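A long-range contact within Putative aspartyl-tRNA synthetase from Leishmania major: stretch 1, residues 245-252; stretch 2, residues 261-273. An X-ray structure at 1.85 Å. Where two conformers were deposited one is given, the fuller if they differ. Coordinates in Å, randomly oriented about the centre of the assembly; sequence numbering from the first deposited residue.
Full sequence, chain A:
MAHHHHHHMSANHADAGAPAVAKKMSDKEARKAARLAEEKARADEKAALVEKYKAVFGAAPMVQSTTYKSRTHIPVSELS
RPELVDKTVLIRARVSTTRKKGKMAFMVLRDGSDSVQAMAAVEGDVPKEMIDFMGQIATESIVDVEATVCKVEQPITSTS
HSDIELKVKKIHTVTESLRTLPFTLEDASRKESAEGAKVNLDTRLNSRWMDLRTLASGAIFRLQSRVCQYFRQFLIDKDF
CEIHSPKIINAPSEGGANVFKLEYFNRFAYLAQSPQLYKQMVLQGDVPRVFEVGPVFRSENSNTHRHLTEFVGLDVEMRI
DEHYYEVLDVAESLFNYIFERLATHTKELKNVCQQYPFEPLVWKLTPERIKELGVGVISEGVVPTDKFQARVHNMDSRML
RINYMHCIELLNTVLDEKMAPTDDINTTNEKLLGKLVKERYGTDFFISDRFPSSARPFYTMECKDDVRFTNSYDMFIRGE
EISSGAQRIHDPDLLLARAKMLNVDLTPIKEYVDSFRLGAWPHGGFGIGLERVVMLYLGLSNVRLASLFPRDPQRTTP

Stretch 1 245-252: SPKIINAP
Stretch 2 (261-273) KLEYFNRFAYLAQ

The most distinctive element of this contact is a proline laid on a tyrosine: P252 CD sits 3.7 Å from the centroid of the Y270 ring, 11° off the ring normal. Proline suits the place because the C-H bonds at CD, beside the electron-withdrawing nitrogen, are slightly polarised and favour the electron-rich face. Y270 offers that face with chi1 -58° (m) and chi2 -91°; the P252 ring is C-gamma exo.

Earlier in sequence, the short strand 248-249 runs antiparallel to strand 267-271. I248 pairs with L271 (CA-CA 4.9 Å) and I249 with Y270 (CA-CA 5.2 Å). The second pair is hydrogen-bonded: I249 N donates to Y270 O at 2.8 Å, and Y270 N to I249 O at 2.9 Å. Beyond the strand, A272 N donates to K247 O at 2.8 Å. Phi/psi is -88/127 at I248 and -129/161 at I249; K247 (-93/-19) and N250 (-86/-12) leave the extended conformation and bound the pairing.

Stretch 2 is a hairpin, closed by a type II' turn from Y264 to R267, with F265 at 57/-124.

Alternation divides the side chains. I248 (m, t) shares a face with L271 (m, t); its CG2 lies 3.6 Å from A269 CB and 4.1 Å from Y264 CE1, and its CD1 reaches Y264 CE1 at 4.0 Å and L262 CD1 at 4.2 Å, a branched aliphatic filling a buried apolar site. On the Y270 face, I249 (p, t) places CG1 4.0 Å from Y270 CB and CG2 3.9 Å from A272 CB, whose small methyl points toward stretch 1.

At the turn end of the hairpin, R267 (p, t, m) donates from NE and NH2 to F268 O at 2.9 and 2.8 Å, and N250 O lies near the guanidinium plane at its edge, 3.1 Å from R267 NH2.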

# COMPACT_ATOMS: atom_id res chain seq x y z
N SER A 245 2.62 -4.41 9.28
CA SER A 245 3.45 -4.98 10.32
C SER A 245 4.76 -4.21 10.44
O SER A 245 5.16 -3.51 9.51
CB SER A 245 3.72 -6.48 10.05
OG SER A 245 4.30 -6.69 8.79
N PRO A 246 5.43 -4.28 11.58
CA PRO A 246 6.56 -3.37 11.81
C PRO A 246 7.79 -3.76 11.00
O PRO A 246 8.08 -4.94 10.79
CB PRO A 246 6.83 -3.49 13.32
CG PRO A 246 6.31 -4.87 13.68
CD PRO A 246 5.08 -5.04 12.80
N LYS A 247 8.52 -2.75 10.59
CA LYS A 247 9.79 -2.97 9.93
C LYS A 247 10.95 -2.94 10.91
O LYS A 247 12.00 -3.52 10.61
CB LYS A 247 10.00 -1.93 8.81
CG LYS A 247 8.76 -1.74 7.92
CD LYS A 247 8.23 -3.08 7.38
CE LYS A 247 6.80 -2.99 6.79
NZ LYS A 247 6.25 -4.40 6.54
N ILE A 248 10.76 -2.36 12.09
CA ILE A 248 11.75 -2.45 13.17
C ILE A 248 11.47 -3.71 13.99
O ILE A 248 10.35 -3.94 14.44
CB ILE A 248 11.72 -1.19 14.05
CG1 ILE A 248 12.15 0.02 13.21
CG2 ILE A 248 12.63 -1.38 15.27
CD1 ILE A 248 12.14 1.34 13.97
N ILE A 249 12.50 -4.54 14.17
CA ILE A 249 12.37 -5.76 14.97
C ILE A 249 13.49 -5.83 16.00
O ILE A 249 14.49 -5.12 15.92
CB ILE A 249 12.34 -7.02 14.07
CG1 ILE A 249 13.63 -7.15 13.23
CG2 ILE A 249 11.11 -6.97 13.17
CD1 ILE A 249 13.65 -8.43 12.33
N ASN A 250 13.29 -6.66 17.02
CA ASN A 250 14.22 -6.59 18.14
C ASN A 250 15.46 -7.45 17.92
O ASN A 250 16.42 -7.31 18.68
CB ASN A 250 13.55 -7.00 19.45
CG ASN A 250 13.30 -8.47 19.53
OD1 ASN A 250 13.14 -9.14 18.51
ND2 ASN A 250 13.27 -9.00 20.75
N ALA A 251 15.45 -8.32 16.91
CA ALA A 251 16.54 -9.27 16.74
C ALA A 251 16.52 -9.79 15.31
O ALA A 251 15.43 -9.98 14.76
CB ALA A 251 16.42 -10.43 17.73
N PRO A 252 17.69 -10.02 14.68
CA PRO A 252 17.78 -10.48 13.28
C PRO A 252 16.91 -11.69 12.94
O PRO A 252 16.94 -12.67 13.71
CB PRO A 252 19.26 -10.83 13.13
CG PRO A 252 19.96 -9.96 14.14
CD PRO A 252 19.01 -9.89 15.31
N LYS A 261 21.41 -3.08 11.35
CA LYS A 261 21.33 -2.78 12.77
C LYS A 261 21.17 -1.28 12.98
O LYS A 261 21.94 -0.48 12.43
CB LYS A 261 22.59 -3.27 13.48
CG LYS A 261 22.55 -3.08 14.98
CD LYS A 261 23.58 -3.93 15.68
CE LYS A 261 24.92 -3.27 15.71
NZ LYS A 261 25.78 -3.89 16.76
N LEU A 262 20.21 -0.89 13.80
CA LEU A 262 19.98 0.53 14.03
C LEU A 262 20.04 0.83 15.52
O LEU A 262 19.77 -0.04 16.35
CB LEU A 262 18.64 0.97 13.45
CG LEU A 262 17.41 0.25 13.97
CD1 LEU A 262 16.33 1.28 14.35
CD2 LEU A 262 16.89 -0.72 12.91
N GLU A 263 20.45 2.06 15.85
CA GLU A 263 20.39 2.51 17.23
C GLU A 263 18.95 2.82 17.58
O GLU A 263 18.29 3.60 16.89
CB GLU A 263 21.27 3.76 17.44
CG GLU A 263 22.75 3.53 17.22
CD GLU A 263 23.56 4.82 17.29
OE1 GLU A 263 24.80 4.74 17.13
OE2 GLU A 263 22.98 5.91 17.49
N TYR A 264 18.45 2.23 18.67
CA TYR A 264 17.04 2.34 19.04
C TYR A 264 17.02 2.79 20.49
O TYR A 264 16.93 1.96 21.40
CB TYR A 264 16.28 1.03 18.83
CG TYR A 264 14.77 1.20 18.89
CD1 TYR A 264 14.05 1.68 17.79
CD2 TYR A 264 14.06 0.93 20.07
CE1 TYR A 264 12.67 1.85 17.86
CE2 TYR A 264 12.68 1.09 20.14
CZ TYR A 264 11.99 1.55 19.03
OH TYR A 264 10.63 1.68 19.10
N PHE A 265 17.10 4.10 20.70
CA PHE A 265 17.15 4.69 22.04
C PHE A 265 18.34 4.07 22.77
O PHE A 265 19.46 4.17 22.24
CB PHE A 265 15.78 4.55 22.72
CG PHE A 265 14.67 5.23 21.95
CD1 PHE A 265 14.53 6.62 22.00
CD2 PHE A 265 13.81 4.50 21.16
CE1 PHE A 265 13.54 7.25 21.27
CE2 PHE A 265 12.81 5.13 20.42
CZ PHE A 265 12.67 6.52 20.49
N ASN A 266 18.16 3.45 23.93
CA ASN A 266 19.20 2.87 24.76
C ASN A 266 19.60 1.47 24.33
O ASN A 266 20.25 0.78 25.11
CB ASN A 266 18.72 2.83 26.22
CG ASN A 266 17.41 2.04 26.38
OD1 ASN A 266 16.60 1.95 25.45
ND2 ASN A 266 17.21 1.47 27.57
N ARG A 267 19.14 1.01 23.17
CA ARG A 267 19.41 -0.36 22.76
C ARG A 267 19.57 -0.37 21.24
O ARG A 267 19.57 0.69 20.59
CB ARG A 267 18.29 -1.30 23.23
CG ARG A 267 16.88 -0.89 22.84
CD ARG A 267 15.94 -2.09 22.92
NE ARG A 267 16.24 -3.04 21.85
CZ ARG A 267 15.90 -4.32 21.84
NH1 ARG A 267 15.25 -4.86 22.86
NH2 ARG A 267 16.21 -5.08 20.78
N PHE A 268 19.73 -1.55 20.68
CA PHE A 268 19.76 -1.71 19.23
C PHE A 268 18.54 -2.46 18.74
O PHE A 268 17.91 -3.21 19.49
CB PHE A 268 21.03 -2.42 18.79
CG PHE A 268 22.26 -1.64 19.09
CD1 PHE A 268 22.74 -0.71 18.18
CD2 PHE A 268 22.92 -1.78 20.31
CE1 PHE A 268 23.88 0.03 18.45
CE2 PHE A 268 24.04 -1.03 20.59
CZ PHE A 268 24.53 -0.13 19.66
N ALA A 269 18.20 -2.22 17.48
CA ALA A 269 17.15 -2.94 16.81
C ALA A 269 17.61 -3.22 15.39
O ALA A 269 18.74 -2.91 15.01
CB ALA A 269 15.82 -2.18 16.84
N TYR A 270 16.73 -3.83 14.60
CA TYR A 270 17.08 -4.35 13.29
C TYR A 270 15.93 -4.09 12.33
O TYR A 270 14.80 -3.85 12.75
CB TYR A 270 17.41 -5.86 13.37
CG TYR A 270 18.53 -6.09 14.32
CD1 TYR A 270 19.85 -6.09 13.88
CD2 TYR A 270 18.29 -6.27 15.68
CE1 TYR A 270 20.90 -6.26 14.78
CE2 TYR A 270 19.32 -6.43 16.58
CZ TYR A 270 20.62 -6.43 16.13
OH TYR A 270 21.64 -6.60 17.03
N LEU A 271 16.22 -4.13 11.04
CA LEU A 271 15.19 -3.99 10.02
C LEU A 271 14.77 -5.36 9.52
O LEU A 271 15.62 -6.23 9.24
CB LEU A 271 15.66 -3.12 8.85
CG LEU A 271 15.90 -1.64 9.11
CD1 LEU A 271 16.41 -0.96 7.83
CD2 LEU A 271 14.60 -0.99 9.59
N ALA A 272 13.46 -5.54 9.40
CA ALA A 272 12.89 -6.81 8.97
C ALA A 272 13.15 -7.03 7.49
O ALA A 272 12.98 -6.12 6.66
CB ALA A 272 11.39 -6.83 9.25
N GLN A 273 13.55 -8.24 7.14
CA GLN A 273 13.80 -8.55 5.74
C GLN A 273 12.50 -8.67 4.99
O GLN A 273 12.45 -8.43 3.78
CB GLN A 273 14.61 -9.85 5.62
O HOH W 1 12.98 -6.73 23.23